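PDB 3BBJ: putative thioesterase II from Thermobifida fusca, which probably hydrolyses acyl thioesters such as acyl-CoA, though its natural substrate is not established. Local coordinates for residues D145-S159 and E173-G185. Residues are numbered along the deposited sequence; the frame is centred on the assembly and turned at random.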
ATOM      1  N   ASP A 145     -18.735 -15.324 -20.906  1.00 54.01           N
ATOM      2  CA  ASP A 145     -17.310 -15.218 -21.292  1.00 55.72           C
ATOM      3  C   ASP A 145     -16.347 -14.698 -20.200  1.00 55.59           C
ATOM      4  O   ASP A 145     -15.238 -14.245 -20.504  1.00 55.53           O
ATOM      5  CB  ASP A 145     -17.140 -14.449 -22.621  1.00 55.92           C
ATOM      6  CG  ASP A 145     -17.866 -15.132 -23.791  1.00 61.09           C
ATOM      7  OD1 ASP A 145     -18.136 -16.352 -23.708  1.00 55.76           O
ATOM      8  OD2 ASP A 145     -18.183 -14.452 -24.794  1.00 64.43           O
ATOM      9  N   GLY A 146     -16.756 -14.851 -18.943  1.00 53.46           N
ATOM     10  CA  GLY A 146     -15.947 -14.514 -17.776  1.00 52.99           C
ATOM     11  C   GLY A 146     -15.316 -13.127 -17.701  1.00 51.94           C
ATOM     12  O   GLY A 146     -15.659 -12.214 -18.464  1.00 48.97           O
ATOM     13  N   PHE A 147     -14.364 -12.985 -16.781  1.00 50.77           N
ATOM     14  CA  PHE A 147     -13.825 -11.671 -16.449  1.00 48.59           C
ATOM     15  C   PHE A 147     -13.436 -10.791 -17.645  1.00 47.17           C
ATOM     16  O   PHE A 147     -13.786  -9.609 -17.680  1.00 45.48           O
ATOM     17  CB  PHE A 147     -12.621 -11.752 -15.491  1.00 49.70           C
ATOM     18  CG  PHE A 147     -12.140 -10.414 -15.090  1.00 46.21           C
ATOM     19  CD1 PHE A 147     -12.848  -9.676 -14.157  1.00 45.83           C
ATOM     20  CD2 PHE A 147     -11.069  -9.824 -15.732  1.00 50.45           C
ATOM     21  CE1 PHE A 147     -12.452  -8.408 -13.809  1.00 44.88           C
ATOM     22  CE2 PHE A 147     -10.674  -8.531 -15.394  1.00 52.27           C
ATOM     23  CZ  PHE A 147     -11.366  -7.832 -14.424  1.00 48.64           C
ATOM     24  N   LEU A 148     -12.727 -11.370 -18.612  1.00 47.96           N
ATOM     25  CA  LEU A 148     -12.190 -10.604 -19.755  1.00 49.07           C
ATOM     26  C   LEU A 148     -13.241  -9.833 -20.552  1.00 49.32           C
ATOM     27  O   LEU A 148     -12.900  -8.867 -21.257  1.00 50.47           O
ATOM     28  CB  LEU A 148     -11.393 -11.517 -20.705  1.00 49.22           C
ATOM     29  CG  LEU A 148      -9.988 -11.944 -20.247  1.00 49.93           C
ATOM     30  CD1 LEU A 148      -9.420 -13.025 -21.120  1.00 47.85           C
ATOM     31  CD2 LEU A 148      -9.048 -10.751 -20.227  1.00 45.01           C
ATOM     32  N   ALA A 149     -14.503 -10.263 -20.438  1.00 48.65           N
ATOM     33  CA  ALA A 149     -15.643  -9.623 -21.133  1.00 48.28           C
ATOM     34  C   ALA A 149     -16.354  -8.549 -20.299  1.00 47.60           C
ATOM     35  O   ALA A 149     -17.328  -7.945 -20.757  1.00 46.15           O
ATOM     36  CB  ALA A 149     -16.652 -10.686 -21.578  1.00 47.83           C
ATOM     37  N   ARG A 150     -15.863  -8.325 -19.081  1.00 46.70           N
ATOM     38  CA  ARG A 150     -16.430  -7.325 -18.156  1.00 46.23           C
ATOM     39  C   ARG A 150     -15.786  -5.926 -18.305  1.00 46.40           C
ATOM     40  O   ARG A 150     -16.366  -4.899 -17.883  1.00 43.95           O
ATOM     41  CB  ARG A 150     -16.262  -7.804 -16.709  1.00 45.93           C
ATOM     42  CG  ARG A 150     -16.851  -9.193 -16.385  1.00 48.74           C
ATOM     43  CD  ARG A 150     -18.399  -9.195 -16.447  1.00 52.13           C
ATOM     44  NE  ARG A 150     -18.901  -9.246 -17.824  1.00 51.11           N
ATOM     45  CZ  ARG A 150     -19.164 -10.360 -18.514  1.00 54.16           C
ATOM     46  NH1 ARG A 150     -19.002 -11.565 -17.981  1.00 46.85           N
ATOM     47  NH2 ARG A 150     -19.599 -10.258 -19.758  1.00 52.51           N
ATOM     48  N   VAL A 151     -14.616  -5.900 -18.939  1.00 43.67           N
ATOM     49  CA  VAL A 151     -13.867  -4.681 -19.134  1.00 44.78           C
ATOM     50  C   VAL A 151     -13.277  -4.632 -20.526  1.00 46.12           C
ATOM     51  O   VAL A 151     -12.870  -5.668 -21.076  1.00 45.04           O
ATOM     52  CB  VAL A 151     -12.672  -4.584 -18.125  1.00 45.46           C
ATOM     53  CG1 VAL A 151     -13.135  -4.076 -16.752  1.00 39.35           C
ATOM     54  CG2 VAL A 151     -11.960  -5.951 -18.008  1.00 40.95           C
ATOM     55  N   ASP A 152     -13.207  -3.418 -21.076  1.00 47.92           N
ATOM     56  CA  ASP A 152     -12.546  -3.180 -22.354  1.00 48.72           C
ATOM     57  C   ASP A 152     -11.205  -2.602 -21.949  1.00 48.79           C
ATOM     58  O   ASP A 152     -11.157  -1.676 -21.152  1.00 47.94           O
ATOM     59  CB  ASP A 152     -13.301  -2.178 -23.234  1.00 48.79           C
ATOM     60  CG  ASP A 152     -14.578  -2.747 -23.836  1.00 54.19           C
ATOM     61  OD1 ASP A 152     -14.756  -3.986 -23.841  1.00 53.33           O
ATOM     62  OD2 ASP A 152     -15.410  -1.935 -24.311  1.00 56.04           O
ATOM     63  N   VAL A 153     -10.125  -3.188 -22.458  1.00 49.86           N
ATOM     64  CA  VAL A 153      -8.777  -2.767 -22.134  1.00 49.48           C
ATOM     65  C   VAL A 153      -8.020  -2.526 -23.432  1.00 50.61           C
ATOM     66  O   VAL A 153      -7.816  -3.442 -24.211  1.00 50.85           O
ATOM     67  CB  VAL A 153      -8.071  -3.849 -21.322  1.00 51.03           C
ATOM     68  CG1 VAL A 153      -6.666  -3.413 -20.954  1.00 47.10           C
ATOM     69  CG2 VAL A 153      -8.892  -4.185 -20.076  1.00 51.57           C
ATOM     70  N   ASP A 154      -7.628  -1.282 -23.657  1.00 52.10           N
ATOM     71  CA  ASP A 154      -6.884  -0.887 -24.841  1.00 52.99           C
ATOM     72  C   ASP A 154      -5.453  -0.730 -24.421  1.00 54.27           C
ATOM     73  O   ASP A 154      -5.178  -0.023 -23.449  1.00 55.72           O
ATOM     74  CB  ASP A 154      -7.381   0.468 -25.333  1.00 54.09           C
ATOM     75  CG  ASP A 154      -8.848   0.443 -25.732  1.00 56.48           C
ATOM     76  OD1 ASP A 154      -9.171  -0.205 -26.755  1.00 59.61           O
ATOM     77  OD2 ASP A 154      -9.660   1.085 -25.029  1.00 60.54           O
ATOM     78  N   PHE A 155      -4.545  -1.376 -25.138  1.00 53.58           N
ATOM     79  CA  PHE A 155      -3.125  -1.322 -24.822  1.00 55.17           C
ATOM     80  C   PHE A 155      -2.382  -0.447 -25.820  1.00 55.37           C
ATOM     81  O   PHE A 155      -2.717  -0.434 -26.994  1.00 54.75           O
ATOM     82  CB  PHE A 155      -2.534  -2.725 -24.901  1.00 54.51           C
ATOM     83  CG  PHE A 155      -3.222  -3.728 -24.029  1.00 54.99           C
ATOM     84  CD1 PHE A 155      -2.905  -3.826 -22.680  1.00 58.67           C
ATOM     85  CD2 PHE A 155      -4.159  -4.603 -24.558  1.00 54.73           C
ATOM     86  CE1 PHE A 155      -3.517  -4.772 -21.866  1.00 56.58           C
ATOM     87  CE2 PHE A 155      -4.782  -5.549 -23.754  1.00 56.33           C
ATOM     88  CZ  PHE A 155      -4.456  -5.638 -22.404  1.00 55.92           C
ATOM     89  N   SER A 156      -1.363   0.271 -25.360  1.00 55.08           N
ATOM     90  CA  SER A 156      -0.481   0.954 -26.283  1.00 55.54           C
ATOM     91  C   SER A 156       0.112  -0.127 -27.200  1.00 56.53           C
ATOM     92  O   SER A 156       0.114  -1.303 -26.836  1.00 56.36           O
ATOM     93  CB  SER A 156       0.646   1.663 -25.544  1.00 54.21           C
ATOM     94  OG  SER A 156       1.420   0.732 -24.811  1.00 54.54           O
ATOM     95  N   PRO A 157       0.597   0.258 -28.396  1.00 57.50           N
ATOM     96  CA  PRO A 157       1.268  -0.704 -29.270  1.00 57.88           C
ATOM     97  C   PRO A 157       2.415  -1.469 -28.597  1.00 57.48           C
ATOM     98  O   PRO A 157       2.538  -2.683 -28.755  1.00 56.20           O
ATOM     99  CB  PRO A 157       1.799   0.180 -30.407  1.00 57.66           C
ATOM    100  CG  PRO A 157       0.866   1.306 -30.463  1.00 57.45           C
ATOM    101  CD  PRO A 157       0.516   1.591 -29.031  1.00 57.45           C
ATOM    102  N   ASP A 158       3.247  -0.771 -27.840  1.00 57.70           N
ATOM    103  CA  ASP A 158       4.336  -1.444 -27.147  1.00 58.83           C
ATOM    104  C   ASP A 158       3.828  -2.431 -26.102  1.00 58.05           C
ATOM    105  O   ASP A 158       4.442  -3.481 -25.881  1.00 57.88           O
ATOM    106  CB  ASP A 158       5.266  -0.427 -26.484  1.00 60.67           C
ATOM    107  CG  ASP A 158       6.147   0.291 -27.476  1.00 63.68           C
ATOM    108  OD1 ASP A 158       6.227  -0.173 -28.632  1.00 63.07           O
ATOM    109  OD2 ASP A 158       6.762   1.309 -27.091  1.00 67.96           O
ATOM    110  N   SER A 159       2.727  -2.089 -25.439  1.00 57.53           N
ATOM    111  CA  SER A 159       2.159  -2.985 -24.429  1.00 57.05           C
ATOM    112  C   SER A 159       1.574  -4.238 -25.078  1.00 56.47           C
ATOM    113  O   SER A 159       1.755  -5.360 -24.580  1.00 53.83           O
ATOM    114  CB  SER A 159       1.101  -2.258 -23.611  1.00 56.24           C
ATOM    115  OG  SER A 159       1.698  -1.166 -22.951  1.00 57.99           O
ATOM    116  N   GLU A 173       6.339  -3.042 -18.199  1.00 63.04           N
ATOM    117  CA  GLU A 173       5.485  -1.876 -18.177  1.00 61.50           C
ATOM    118  C   GLU A 173       4.293  -2.046 -19.122  1.00 57.69           C
ATOM    119  O   GLU A 173       4.458  -2.415 -20.280  1.00 57.52           O
ATOM    120  CB  GLU A 173       6.305  -0.647 -18.572  1.00 62.35           C
ATOM    121  CG  GLU A 173       5.500   0.668 -18.642  1.00 72.08           C
ATOM    122  CD  GLU A 173       6.371   1.915 -18.843  1.00 72.22           C
ATOM    123  OE1 GLU A 173       7.341   2.100 -18.063  1.00 82.01           O
ATOM    124  OE2 GLU A 173       6.056   2.722 -19.761  1.00 82.41           O
ATOM    125  N   LEU A 174       3.089  -1.796 -18.629  1.00 53.87           N
ATOM    126  CA  LEU A 174       1.919  -1.805 -19.497  1.00 52.95           C
ATOM    127  C   LEU A 174       1.218  -0.475 -19.353  1.00 52.12           C
ATOM    128  O   LEU A 174       1.252   0.131 -18.293  1.00 52.58           O
ATOM    129  CB  LEU A 174       0.957  -2.954 -19.159  1.00 51.11           C
ATOM    130  CG  LEU A 174       1.495  -4.371 -19.370  1.00 49.57           C
ATOM    131  CD1 LEU A 174       0.656  -5.407 -18.617  1.00 48.55           C
ATOM    132  CD2 LEU A 174       1.562  -4.701 -20.853  1.00 47.96           C
ATOM    133  N   CYS A 175       0.618  -0.004 -20.434  1.00 52.05           N
ATOM    134  CA  CYS A 175      -0.200   1.194 -20.366  1.00 52.89           C
ATOM    135  C   CYS A 175      -1.257   1.218 -21.455  1.00 51.63           C
ATOM    136  O   CYS A 175      -1.247   0.429 -22.412  1.00 50.92           O
ATOM    137  CB  CYS A 175       0.651   2.455 -20.416  1.00 54.77           C
ATOM    138  SG  CYS A 175       1.504   2.675 -21.952  1.00 61.01           S
ATOM    139  N   GLY A 176      -2.195   2.127 -21.294  1.00 50.01           N
ATOM    140  CA  GLY A 176      -3.300   2.200 -22.199  1.00 48.25           C
ATOM    141  C   GLY A 176      -4.501   2.738 -21.468  1.00 47.52           C
ATOM    142  O   GLY A 176      -4.365   3.552 -20.563  1.00 47.87           O
ATOM    143  N   TYR A 177      -5.679   2.280 -21.883  1.00 47.04           N
ATOM    144  CA  TYR A 177      -6.941   2.740 -21.333  1.00 46.49           C
ATOM    145  C   TYR A 177      -7.790   1.560 -20.878  1.00 45.31           C
ATOM    146  O   TYR A 177      -7.751   0.484 -21.477  1.00 45.50           O
ATOM    147  CB  TYR A 177      -7.669   3.589 -22.386  1.00 47.92           C
ATOM    148  CG  TYR A 177      -6.821   4.750 -22.846  1.00 46.24           C
ATOM    149  CD1 TYR A 177      -5.786   4.548 -23.754  1.00 48.29           C
ATOM    150  CD2 TYR A 177      -7.016   6.033 -22.337  1.00 46.60           C
ATOM    151  CE1 TYR A 177      -4.975   5.577 -24.161  1.00 48.00           C
ATOM    152  CE2 TYR A 177      -6.203   7.090 -22.736  1.00 48.29           C
ATOM    153  CZ  TYR A 177      -5.186   6.854 -23.655  1.00 54.76           C
ATOM    154  OH  TYR A 177      -4.371   7.879 -24.071  1.00 51.56           O
ATOM    155  N   VAL A 178      -8.544   1.771 -19.809  1.00 44.35           N
ATOM    156  CA  VAL A 178      -9.426   0.750 -19.267  1.00 44.05           C
ATOM    157  C   VAL A 178     -10.748   1.348 -18.853  1.00 44.75           C
ATOM    158  O   VAL A 178     -10.812   2.507 -18.416  1.00 44.76           O
ATOM    159  CB  VAL A 178      -8.815   0.069 -18.040  1.00 46.14           C
ATOM    160  CG1 VAL A 178      -8.481   1.114 -16.886  1.00 42.02           C
ATOM    161  CG2 VAL A 178      -9.725  -1.048 -17.563  1.00 44.79           C
ATOM    162  N   ASP A 179     -11.804   0.551 -18.997  1.00 47.41           N
ATOM    163  CA  ASP A 179     -13.159   0.944 -18.607  1.00 47.22           C
ATOM    164  C   ASP A 179     -14.004  -0.319 -18.563  1.00 45.76           C
ATOM    165  O   ASP A 179     -13.560  -1.378 -19.020  1.00 46.99           O
ATOM    166  CB  ASP A 179     -13.738   1.927 -19.641  1.00 48.69           C
ATOM    167  CG  ASP A 179     -14.824   2.854 -19.057  1.00 49.52           C
ATOM    168  OD1 ASP A 179     -15.384   2.565 -17.968  1.00 46.75           O
ATOM    169  OD2 ASP A 179     -15.102   3.891 -19.706  1.00 57.92           O
ATOM    170  N   LEU A 180     -15.199  -0.218 -18.002  1.00 46.28           N
ATOM    171  CA  LEU A 180     -16.193  -1.288 -18.100  1.00 46.95           C
ATOM    172  C   LEU A 180     -16.503  -1.554 -19.584  1.00 46.63           C
ATOM    173  O   LEU A 180     -16.432  -0.653 -20.413  1.00 44.89           O
ATOM    174  CB  LEU A 180     -17.481  -0.898 -17.365  1.00 47.75           C
ATOM    175  CG  LEU A 180     -17.378  -0.719 -15.841  1.00 47.27           C
ATOM    176  CD1 LEU A 180     -18.680  -0.176 -15.266  1.00 42.44           C
ATOM    177  CD2 LEU A 180     -17.012  -2.048 -15.202  1.00 41.88           C
ATOM    178  N   SER A 181     -16.841  -2.794 -19.916  1.00 46.97           N
ATOM    179  CA  SER A 181     -17.033  -3.166 -21.311  1.00 47.13           C
ATOM    180  C   SER A 181     -18.298  -2.543 -21.961  1.00 48.66           C
ATOM    181  O   SER A 181     -19.338  -2.311 -21.310  1.00 47.54           O
ATOM    182  CB  SER A 181     -17.068  -4.698 -21.446  1.00 47.44           C
ATOM    183  OG  SER A 181     -18.283  -5.254 -20.926  1.00 46.64           O
ATOM    184  N   ALA A 182     -18.175  -2.288 -23.261  1.00 48.13           N
ATOM    185  CA  ALA A 182     -19.278  -1.840 -24.096  1.00 47.52           C
ATOM    186  C   ALA A 182     -20.383  -2.885 -24.000  1.00 49.01           C
ATOM    187  O   ALA A 182     -21.540  -2.551 -23.767  1.00 49.93           O
ATOM    188  CB  ALA A 182     -18.804  -1.664 -25.540  1.00 44.81           C
ATOM    189  N   ARG A 183     -19.990  -4.155 -24.131  1.00 49.43           N
ATOM    190  CA  ARG A 183     -20.884  -5.308 -24.025  1.00 48.08           C
ATOM    191  C   ARG A 183     -21.821  -5.293 -22.810  1.00 47.36           C
ATOM    192  O   ARG A 183     -22.986  -5.663 -22.909  1.00 47.33           O
ATOM    193  CB  ARG A 183     -20.016  -6.564 -23.948  1.00 49.66           C
ATOM    194  CG  ARG A 183     -20.785  -7.860 -23.896  1.00 50.55           C
ATOM    195  CD  ARG A 183     -19.885  -9.032 -23.614  1.00 46.27           C
ATOM    196  NE  ARG A 183     -20.667 -10.256 -23.520  1.00 48.03           N
ATOM    197  CZ  ARG A 183     -20.192 -11.478 -23.717  1.00 50.95           C
ATOM    198  NH1 ARG A 183     -18.911 -11.663 -24.015  1.00 57.87           N
ATOM    199  NH2 ARG A 183     -20.998 -12.520 -23.608  1.00 48.75           N
ATOM    200  N   ASP A 184     -21.289  -4.909 -21.657  1.00 48.09           N
ATOM    201  CA  ASP A 184     -22.043  -4.925 -20.399  1.00 47.87           C
ATOM    202  C   ASP A 184     -22.819  -3.646 -20.138  1.00 48.58           C
ATOM    203  O   ASP A 184     -23.505  -3.534 -19.097  1.00 47.25           O
ATOM    204  CB  ASP A 184     -21.105  -5.128 -19.224  1.00 47.87           C
ATOM    205  CG  ASP A 184     -20.531  -6.499 -19.170  1.00 46.68           C
ATOM    206  OD1 ASP A 184     -20.857  -7.308 -20.059  1.00 52.84           O
ATOM    207  OD2 ASP A 184     -19.743  -6.763 -18.224  1.00 50.95           O
ATOM    208  N   GLY A 185     -22.695  -2.675 -21.045  1.00 48.88           N
ATOM    209  CA  GLY A 185     -23.450  -1.428 -20.909  1.00 49.89           C
ATOM    210  C   GLY A 185     -22.696  -0.108 -20.959  1.00 50.85           C
ATOM    211  O   GLY A 185     -23.252   0.910 -20.572  1.00 51.06           O
TER
HETATM  212  O   HOH W   1     -18.785  -5.261 -16.006  1.00 50.58           O
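Arg-150 takes hold of Asp-184 side-on. NE gives a 2.7 Å bond to Asp-184 OD2 and NH2 a longer one to Asp-184 OD1, each oxygen using its syn lone pair, with guanidinium and carboxylate only 25° from coplanar. The arginine chain leaves its backbone away from 173-185, and bends at chi2 and chi3 bring the guanidinium back to the acid; Gly-29 O and Asp-144 O take up NH1 and NH2. A water donates to both Asp-184 OD2 and Arg-150 O. Next to this pair, Ser-181 OG accepts from Asp-184 N, an ST motif, and donates to Ala-149 O (2.9 Å), which links the start of the turn to the 3-10 segment 147-149. Ser-181 N reaches Arg-150 O from above the carbonyl plane.

From here strands 151-155 and 173-180 run antiparallel in the C-terminal hot-dog domain of what is probably a double hot-dog fold, and strand 233-243 flanks 173-180 on its other edge. Asp-152 pairs with Asp-179 and Asp-154 with Tyr-177 through two backbone bonds each. Val-153 and Val-178 lie side by side, CG2 to CG2 at 4.1 Å, on the face where both meet strand 233-243. Gly-176 CA comes to 3.2 Å from Asp-154 O, a close CH...O approach. At the far end Ser-159 OG, donating to the N-cap Ser-156 OG, accepts from Cys-175 N (3.0 Å), while Ser-159 CB rests on Leu-174 CD2.

The looser, solvent side is at Ala-182 and Arg-183, both exposed. Arg-183 stretches out its chain, and NH1 meets Asp-145 OD2 at 3.0 Å on the anti side, the two planes 78° apart; neighbouring Ala-182 N approaches Asp-152 OD2 from above the carboxylate plane.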